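Local coordinates for protein transcriptional regulator, TetR family (Legionella pneumophila subsp. pneumophila str. Philadelphia 1, PDB 3ON4) that probably binds DNA through an N-terminal helix-turn-helix domain and regulates transcription, as a dimeric member of the TetR family with an all-helical C-terminal domain, at residues Val61-Thr66 / Gln124-Lys129; Asp67-Val72 / Asp93-Leu98; Glu86-Phe91 / Gly140-Asn145. All coordinates share one frame; numbering follows the deposited sequence.

Contact 1: residues Val61-Thr66 / Gln124-Lys129; sequences VISWHT and QNQAKK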
# COMPACT_ATOMS: atom_id res chain seq x y z
N VAL A 61 -0.60 -7.95 17.83
CA VAL A 61 -1.43 -8.25 16.66
C VAL A 61 -0.55 -8.70 15.49
O VAL A 61 -0.83 -9.72 14.85
CB VAL A 61 -2.27 -7.02 16.22
CG1 VAL A 61 -2.92 -7.27 14.84
CG2 VAL A 61 -3.34 -6.72 17.28
N ILE A 62 0.53 -7.98 15.21
CA ILE A 62 1.36 -8.35 14.06
C ILE A 62 2.05 -9.68 14.33
O ILE A 62 2.12 -10.53 13.45
CB ILE A 62 2.41 -7.31 13.68
CG1 ILE A 62 1.79 -5.96 13.39
CG2 ILE A 62 3.18 -7.78 12.40
CD1 ILE A 62 2.79 -4.78 13.47
N SER A 63 2.54 -9.87 15.55
CA SER A 63 3.21 -11.11 15.91
C SER A 63 2.28 -12.34 15.74
O SER A 63 2.68 -13.36 15.16
CB SER A 63 3.78 -11.02 17.33
OG SER A 63 4.47 -12.20 17.69
N TRP A 64 1.05 -12.23 16.26
CA TRP A 64 0.03 -13.26 16.11
C TRP A 64 -0.29 -13.55 14.63
O TRP A 64 -0.32 -14.72 14.19
CB TRP A 64 -1.22 -12.77 16.80
CG TRP A 64 -2.37 -13.69 16.78
CD1 TRP A 64 -2.38 -15.02 17.10
CD2 TRP A 64 -3.72 -13.34 16.47
NE1 TRP A 64 -3.66 -15.52 16.98
CE2 TRP A 64 -4.50 -14.51 16.61
CE3 TRP A 64 -4.35 -12.14 16.07
CZ2 TRP A 64 -5.88 -14.52 16.36
CZ3 TRP A 64 -5.72 -12.16 15.82
CH2 TRP A 64 -6.47 -13.34 15.98
N HIS A 65 -0.50 -12.48 13.87
CA HIS A 65 -0.85 -12.61 12.46
C HIS A 65 0.27 -13.29 11.69
O HIS A 65 -0.00 -14.14 10.84
CB HIS A 65 -1.10 -11.23 11.85
CG HIS A 65 -1.62 -11.25 10.44
ND1 HIS A 65 -2.95 -11.41 10.14
CD2 HIS A 65 -0.99 -11.05 9.25
CE1 HIS A 65 -3.12 -11.34 8.83
NE2 HIS A 65 -1.95 -11.12 8.27
N THR A 66 1.51 -12.91 11.97
CA THR A 66 2.68 -13.53 11.31
C THR A 66 2.76 -15.04 11.62
O THR A 66 3.05 -15.85 10.73
CB THR A 66 3.99 -12.85 11.70
OG1 THR A 66 3.91 -11.44 11.38
CG2 THR A 66 5.19 -13.48 10.94
N GLN A 124 7.34 -1.32 13.83
CA GLN A 124 8.13 -1.31 12.59
C GLN A 124 8.90 -2.62 12.42
O GLN A 124 8.85 -3.24 11.36
CB GLN A 124 9.12 -0.14 12.59
CG GLN A 124 8.50 1.22 12.42
CD GLN A 124 9.53 2.32 12.35
OE1 GLN A 124 10.67 2.15 12.79
NE2 GLN A 124 9.15 3.46 11.83
N ASN A 125 9.62 -3.02 13.46
CA ASN A 125 10.42 -4.24 13.43
C ASN A 125 9.56 -5.52 13.24
O ASN A 125 9.94 -6.43 12.49
CB ASN A 125 11.37 -4.31 14.65
CG ASN A 125 12.49 -3.28 14.57
OD1 ASN A 125 12.59 -2.52 13.61
ND2 ASN A 125 13.33 -3.23 15.60
N GLN A 126 8.38 -5.56 13.83
CA GLN A 126 7.49 -6.71 13.62
C GLN A 126 6.95 -6.73 12.19
O GLN A 126 6.84 -7.80 11.56
CB GLN A 126 6.32 -6.72 14.60
CG GLN A 126 6.71 -6.89 16.02
CD GLN A 126 7.23 -8.28 16.35
OE1 GLN A 126 6.89 -9.28 15.70
NE2 GLN A 126 8.08 -8.35 17.36
N ALA A 127 6.60 -5.56 11.67
CA ALA A 127 6.16 -5.46 10.27
C ALA A 127 7.24 -5.93 9.29
O ALA A 127 6.94 -6.66 8.33
CB ALA A 127 5.71 -4.01 9.94
N LYS A 128 8.49 -5.54 9.52
CA LYS A 128 9.59 -6.01 8.67
C LYS A 128 9.74 -7.53 8.73
O LYS A 128 10.01 -8.18 7.71
CB LYS A 128 10.91 -5.30 9.02
CG LYS A 128 10.91 -3.86 8.56
CD LYS A 128 12.27 -3.18 8.65
CE LYS A 128 12.57 -2.69 10.04
NZ LYS A 128 14.00 -2.25 10.17
N LYS A 129 9.56 -8.09 9.93
CA LYS A 129 9.63 -9.53 10.13
C LYS A 129 8.59 -10.28 9.31
O LYS A 129 8.88 -11.33 8.75
CB LYS A 129 9.45 -9.89 11.60
CG LYS A 129 10.67 -9.75 12.44
CD LYS A 129 10.45 -10.41 13.80
CE LYS A 129 10.56 -11.94 13.71
NZ LYS A 129 10.38 -12.63 15.03
O HOH W 1 6.20 -10.37 12.70

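Contact 2: residues Asp67-Val72 / Asp93-Leu98; sequences DKIAAV and DAILTL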
# COMPACT_ATOMS: atom_id res chain seq x y z
N ASP A 67 2.51 -15.40 12.87
CA ASP A 67 2.49 -16.80 13.27
C ASP A 67 1.41 -17.59 12.51
O ASP A 67 1.64 -18.72 12.12
CB ASP A 67 2.24 -16.93 14.77
CG ASP A 67 3.47 -16.61 15.60
OD1 ASP A 67 4.60 -16.51 15.05
OD2 ASP A 67 3.31 -16.48 16.84
N LYS A 68 0.24 -16.99 12.36
CA LYS A 68 -0.86 -17.60 11.61
C LYS A 68 -0.50 -17.80 10.14
O LYS A 68 -0.72 -18.90 9.60
CB LYS A 68 -2.14 -16.78 11.70
CG LYS A 68 -2.79 -16.83 13.08
CD LYS A 68 -4.23 -16.33 13.04
CE LYS A 68 -4.33 -14.82 12.87
NZ LYS A 68 -5.77 -14.40 12.86
N ILE A 69 0.06 -16.77 9.52
CA ILE A 69 0.49 -16.86 8.13
C ILE A 69 1.62 -17.88 7.95
O ILE A 69 1.62 -18.63 6.96
CB ILE A 69 0.98 -15.51 7.59
CG1 ILE A 69 -0.17 -14.50 7.57
CG2 ILE A 69 1.48 -15.66 6.17
CD1 ILE A 69 -1.19 -14.77 6.48
N ALA A 70 2.58 -17.90 8.88
CA ALA A 70 3.64 -18.91 8.86
C ALA A 70 3.11 -20.35 8.80
O ALA A 70 3.65 -21.18 8.07
CB ALA A 70 4.59 -18.73 10.05
N ALA A 71 2.06 -20.62 9.58
CA ALA A 71 1.43 -21.95 9.62
C ALA A 71 0.74 -22.27 8.29
O ALA A 71 0.87 -23.36 7.76
CB ALA A 71 0.41 -22.04 10.77
N VAL A 72 0.01 -21.29 7.76
CA VAL A 72 -0.68 -21.44 6.48
C VAL A 72 0.32 -21.78 5.37
O VAL A 72 0.09 -22.70 4.57
CB VAL A 72 -1.48 -20.16 6.14
CG1 VAL A 72 -1.94 -20.14 4.65
CG2 VAL A 72 -2.66 -20.02 7.09
N ASP A 93 -4.23 -17.38 -3.02
CA ASP A 93 -5.57 -17.76 -2.50
C ASP A 93 -5.66 -17.58 -0.98
O ASP A 93 -6.65 -17.06 -0.45
CB ASP A 93 -5.94 -19.20 -2.89
CG ASP A 93 -6.19 -19.40 -4.39
OD1 ASP A 93 -6.39 -18.42 -5.16
OD2 ASP A 93 -6.22 -20.58 -4.80
N ALA A 94 -4.62 -17.99 -0.26
CA ALA A 94 -4.59 -17.83 1.21
C ALA A 94 -4.62 -16.35 1.62
O ALA A 94 -5.31 -16.00 2.57
CB ALA A 94 -3.36 -18.52 1.81
N ILE A 95 -3.92 -15.50 0.88
CA ILE A 95 -3.92 -14.05 1.14
C ILE A 95 -5.33 -13.49 0.85
O ILE A 95 -5.86 -12.70 1.62
CB ILE A 95 -2.88 -13.30 0.31
CG1 ILE A 95 -1.45 -13.72 0.71
CG2 ILE A 95 -3.06 -11.76 0.47
CD1 ILE A 95 -1.11 -13.47 2.20
N LEU A 96 -5.94 -13.92 -0.25
CA LEU A 96 -7.30 -13.47 -0.59
C LEU A 96 -8.29 -13.78 0.52
O LEU A 96 -9.13 -12.94 0.87
CB LEU A 96 -7.77 -14.06 -1.91
CG LEU A 96 -7.07 -13.48 -3.14
CD1 LEU A 96 -7.43 -14.29 -4.39
CD2 LEU A 96 -7.39 -12.00 -3.32
N THR A 97 -8.19 -14.97 1.09
CA THR A 97 -9.05 -15.40 2.20
C THR A 97 -8.93 -14.46 3.41
O THR A 97 -9.92 -14.19 4.08
CB THR A 97 -8.68 -16.83 2.65
OG1 THR A 97 -8.99 -17.73 1.59
CG2 THR A 97 -9.46 -17.25 3.91
N LEU A 98 -7.73 -13.97 3.66
CA LEU A 98 -7.47 -13.15 4.84
C LEU A 98 -7.72 -11.66 4.57
O LEU A 98 -7.75 -10.85 5.52
CB LEU A 98 -6.02 -13.35 5.28
CG LEU A 98 -5.66 -14.73 5.84
CD1 LEU A 98 -4.14 -14.87 5.88
CD2 LEU A 98 -6.29 -14.88 7.22

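Contact 3: residues Glu86-Phe91 / Gly140-Asn145; sequences EKIQKF and GVLETN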
# COMPACT_ATOMS: atom_id res chain seq x y z
N GLU A 86 1.95 -24.10 -8.27
CA GLU A 86 0.70 -24.28 -7.52
C GLU A 86 0.84 -23.74 -6.09
O GLU A 86 -0.12 -23.22 -5.54
CB GLU A 86 0.28 -25.75 -7.51
CG GLU A 86 -0.30 -26.26 -8.85
CD GLU A 86 -0.52 -27.77 -8.89
OE1 GLU A 86 0.26 -28.54 -8.28
OE2 GLU A 86 -1.46 -28.20 -9.57
N LYS A 87 2.02 -23.86 -5.50
CA LYS A 87 2.26 -23.33 -4.13
C LYS A 87 2.12 -21.79 -4.10
O LYS A 87 1.52 -21.21 -3.18
CB LYS A 87 3.62 -23.77 -3.60
CG LYS A 87 3.72 -25.27 -3.32
CD LYS A 87 5.12 -25.68 -2.88
CE LYS A 87 5.18 -27.18 -2.61
NZ LYS A 87 6.57 -27.71 -2.57
N ILE A 88 2.66 -21.14 -5.12
CA ILE A 88 2.53 -19.69 -5.26
C ILE A 88 1.06 -19.34 -5.50
O ILE A 88 0.56 -18.40 -4.90
CB ILE A 88 3.38 -19.12 -6.44
CG1 ILE A 88 4.89 -19.44 -6.29
CG2 ILE A 88 3.11 -17.62 -6.57
CD1 ILE A 88 5.44 -19.14 -4.91
N GLN A 89 0.37 -20.08 -6.37
CA GLN A 89 -1.07 -19.82 -6.60
C GLN A 89 -1.88 -19.96 -5.30
O GLN A 89 -2.76 -19.13 -5.00
CB GLN A 89 -1.62 -20.75 -7.71
CG GLN A 89 -1.05 -20.47 -9.12
CD GLN A 89 -1.39 -21.55 -10.15
OE1 GLN A 89 -1.55 -22.73 -9.82
NE2 GLN A 89 -1.47 -21.14 -11.41
N LYS A 90 -1.58 -20.98 -4.51
CA LYS A 90 -2.31 -21.21 -3.26
C LYS A 90 -1.95 -20.18 -2.20
O LYS A 90 -2.79 -19.82 -1.36
CB LYS A 90 -2.07 -22.63 -2.73
CG LYS A 90 -2.63 -23.74 -3.59
CD LYS A 90 -4.16 -23.77 -3.66
CE LYS A 90 -4.61 -24.92 -4.58
NZ LYS A 90 -6.09 -25.00 -4.85
N PHE A 91 -0.70 -19.70 -2.22
CA PHE A 91 -0.30 -18.58 -1.38
C PHE A 91 -1.20 -17.38 -1.65
O PHE A 91 -1.73 -16.78 -0.71
CB PHE A 91 1.18 -18.23 -1.62
CG PHE A 91 1.53 -16.81 -1.33
CD1 PHE A 91 1.82 -16.40 -0.04
CD2 PHE A 91 1.59 -15.88 -2.35
CE1 PHE A 91 2.16 -15.09 0.22
CE2 PHE A 91 1.92 -14.57 -2.10
CZ PHE A 91 2.20 -14.17 -0.83
N GLY A 140 12.29 -19.45 -1.39
CA GLY A 140 12.52 -20.90 -1.21
C GLY A 140 11.71 -21.79 -2.15
O GLY A 140 12.24 -22.75 -2.71
N VAL A 141 10.43 -21.48 -2.30
CA VAL A 141 9.55 -22.23 -3.21
C VAL A 141 10.10 -22.11 -4.64
O VAL A 141 10.20 -23.10 -5.37
CB VAL A 141 8.08 -21.70 -3.14
CG1 VAL A 141 7.25 -22.29 -4.24
CG2 VAL A 141 7.44 -22.03 -1.78
N LEU A 142 10.47 -20.89 -5.02
CA LEU A 142 10.98 -20.62 -6.36
C LEU A 142 12.31 -21.29 -6.64
O LEU A 142 12.57 -21.70 -7.77
CB LEU A 142 11.08 -19.10 -6.59
CG LEU A 142 9.76 -18.32 -6.68
CD1 LEU A 142 10.07 -16.81 -6.63
CD2 LEU A 142 8.97 -18.65 -7.94
N GLU A 143 13.15 -21.41 -5.62
CA GLU A 143 14.40 -22.17 -5.75
C GLU A 143 14.16 -23.65 -6.01
O GLU A 143 14.89 -24.28 -6.78
CB GLU A 143 15.29 -21.98 -4.53
CG GLU A 143 15.93 -20.61 -4.46
CD GLU A 143 16.69 -20.35 -3.18
OE1 GLU A 143 16.37 -20.98 -2.14
OE2 GLU A 143 17.62 -19.52 -3.21
N THR A 144 13.10 -24.21 -5.41
CA THR A 144 12.69 -25.60 -5.72
C THR A 144 12.19 -25.73 -7.16
O THR A 144 12.17 -26.83 -7.71
CB THR A 144 11.60 -26.15 -4.77
OG1 THR A 144 10.36 -25.48 -5.00
CG2 THR A 144 12.04 -26.03 -3.31
N ASN A 145 11.79 -24.62 -7.77
CA ASN A 145 11.41 -24.65 -9.17
C ASN A 145 12.60 -24.50 -10.12
O ASN A 145 12.43 -24.46 -11.34
CB ASN A 145 10.38 -23.56 -9.45
CG ASN A 145 9.48 -23.89 -10.62
OD1 ASN A 145 9.21 -25.06 -10.91
ND2 ASN A 145 9.04 -22.86 -11.33

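Contact 1: residues Val61-Thr66 / Gln124-Lys129
Ile62 and Gln126 bring the two helices together, their CA atoms 6.4 Å apart although the segment axes come no closer than 9.3 Å. CG1 of Ile62 sits beside the backbone N (chi1 -57°), which leaves CG2 anti to that N and aimed at the partner backbone. There CG2 lies 3.8 Å from Gln126 O, and the same methyl packs at 4.0 Å on Gln126 CB. The two side chains run aslant to each other, and the glutamine does not continue straight over the isoleucine: it bends at chi2 and carries its amide to Ser63, whose CB stands 3.9 Å from Gln126 OE1. These are van der Waals contacts, and no direct hydrogen bond joins the helices.

The polar link is made instead by one water. It is placed to donate to Thr66 OG1 and Gln126 O, both at 2.9 Å, and to Gln126 OE1 at 3.3 Å, so at most two of the three are served at a time. Thr66 OG1 in turn gives its own proton to Ile62 O at 2.9 Å, arriving 40° above the carbonyl plane, while Thr66 N approaches that oxygen from the opposite face. The OG1 bond to Ile62 O sets the direction of the hydroxyl proton and leaves its oxygen to accept from the water.

Farther out, Phe112 of helix 108-115 touches both Ile62 and Ala127, lying against the apolar side, and Thr66 rests on Phe130 and Leu133, farther along helix 121-144. The segments run nearly parallel, at 13°. Helix 54-77 matches the helix that in TetR regulators connects the DNA-binding region to the C-terminal domain, and here it packs side by side against helix 121-144 of that all-helical domain.

Contact 2: residues Asp67-Val72 / Asp93-Leu98
Val72 faces Ala94 across the closest backbone approach of the segments, CA to CA 7.5 Å. The valine extends CG1 anti to its backbone N (chi1 166°), and that methyl meets Ala94 CB at 3.6 Å. One valine methyl and one alanine methyl span this end of the contact, where the segment axes are 11.4 Å apart.

One turn earlier on helix 54-77, Ile69 is oriented differently. Its CB leaves the helix at a slant to the partner, and the chain then folds at chi2 (-73°), which brings CD1 round to the other helix. There Ile69 and Leu98 run past each other, pointing opposite ways, but the modelled approach of their CD1 methyls is too short to be real, and its detail is doubtful. Ile95 adds a more distant contact, its CD1 lying 4.5 Å from Ile69 CD1.

The segments run roughly antiparallel, at 145°. Ile69 also touches Phe130 and Ile134 of helix 121-144, whereas Ile95 reaches Val163 and Leu167 of helix 149-173, so the pair forms part of a wider apolar interior. Since every contact across the segments is between aliphatic carbons and no hydrogen bond crosses, the join depends on shape and on burial of methyl groups rather than on directional polar bonds.

Contact 3: residues Glu86-Phe91 / Gly140-Asn145
Val141 fits between Ile88 and Lys87, and its CG1 methyl touches both. The tight part is confined to the isoleucine tip: Ile88 CD1 lies 3.7 Å from Val141 CG1 and 4.1 Å from Val141 CB, and the two side chains lie alongside, pointing opposite ways. The CB of Ile88 does not aim at the partner helix; the turn at chi2 (-47°) swings CD1 toward it. Val141 meets this methyl with CG1 set anti to its backbone N (chi1 170°). Leu142 is a looser flank, its CD2 being 4.5 Å from Ile88 CG1.

Beyond the segments, Ile88 also touches Leu138 of helix 121-144 and Ile186 of helix 177-189, while Leu142 packs on Leu155 of helix 149-173. The Ile88 and Leu142 side chains therefore belong to a core shared by several helices.

The other side of Val141 lies toward solvent, bordered by the partly exposed Lys87 and the exposed Thr144. Lys87 CB is 4.0 Å from Val141 CG1, and the aliphatic chain beyond CG runs extended, so that the ammonium group is carried away from the Ile88 methyls. Lys87 NZ makes a weak hydrogen bond to Ser77 O, at the end of helix 54-77, and the lysine also touches Leu82 in the following loop. Thr144 OG1 comes no closer than 5.0 Å to the other segment, at Lys87 NZ.

The segment axes are 10.4 Å apart and run roughly antiparallel, at 155°. No hydrogen bond crosses between the segments. Their cohesion is accordingly hydrophobic, centred on Val141, with the lysine contributing its methylene base while its ammonium group finds a weak partner, Ser77 O, outside the two segments.

How the contacts relate
The three contacts tie together three helices: 54-77 serves contacts 1 and 2, 84-98 serves contacts 2 and 3, and 121-144 serves contacts 1 and 3, so the three contacts sample each pairing of these helices. Contact 2 lies between the others, its centre about 14 Å from each, whereas the centres of contacts 1 and 3 are about 22 Å apart and their nearest atoms about 10 Å. Contact 1 alone uses a bridging water; contacts 2 and 3 are aliphatic. The sodium ion, at Ser114 and Asp115, is about 12 Å from the side chain of Ala127, so contact 1 is not part of that site.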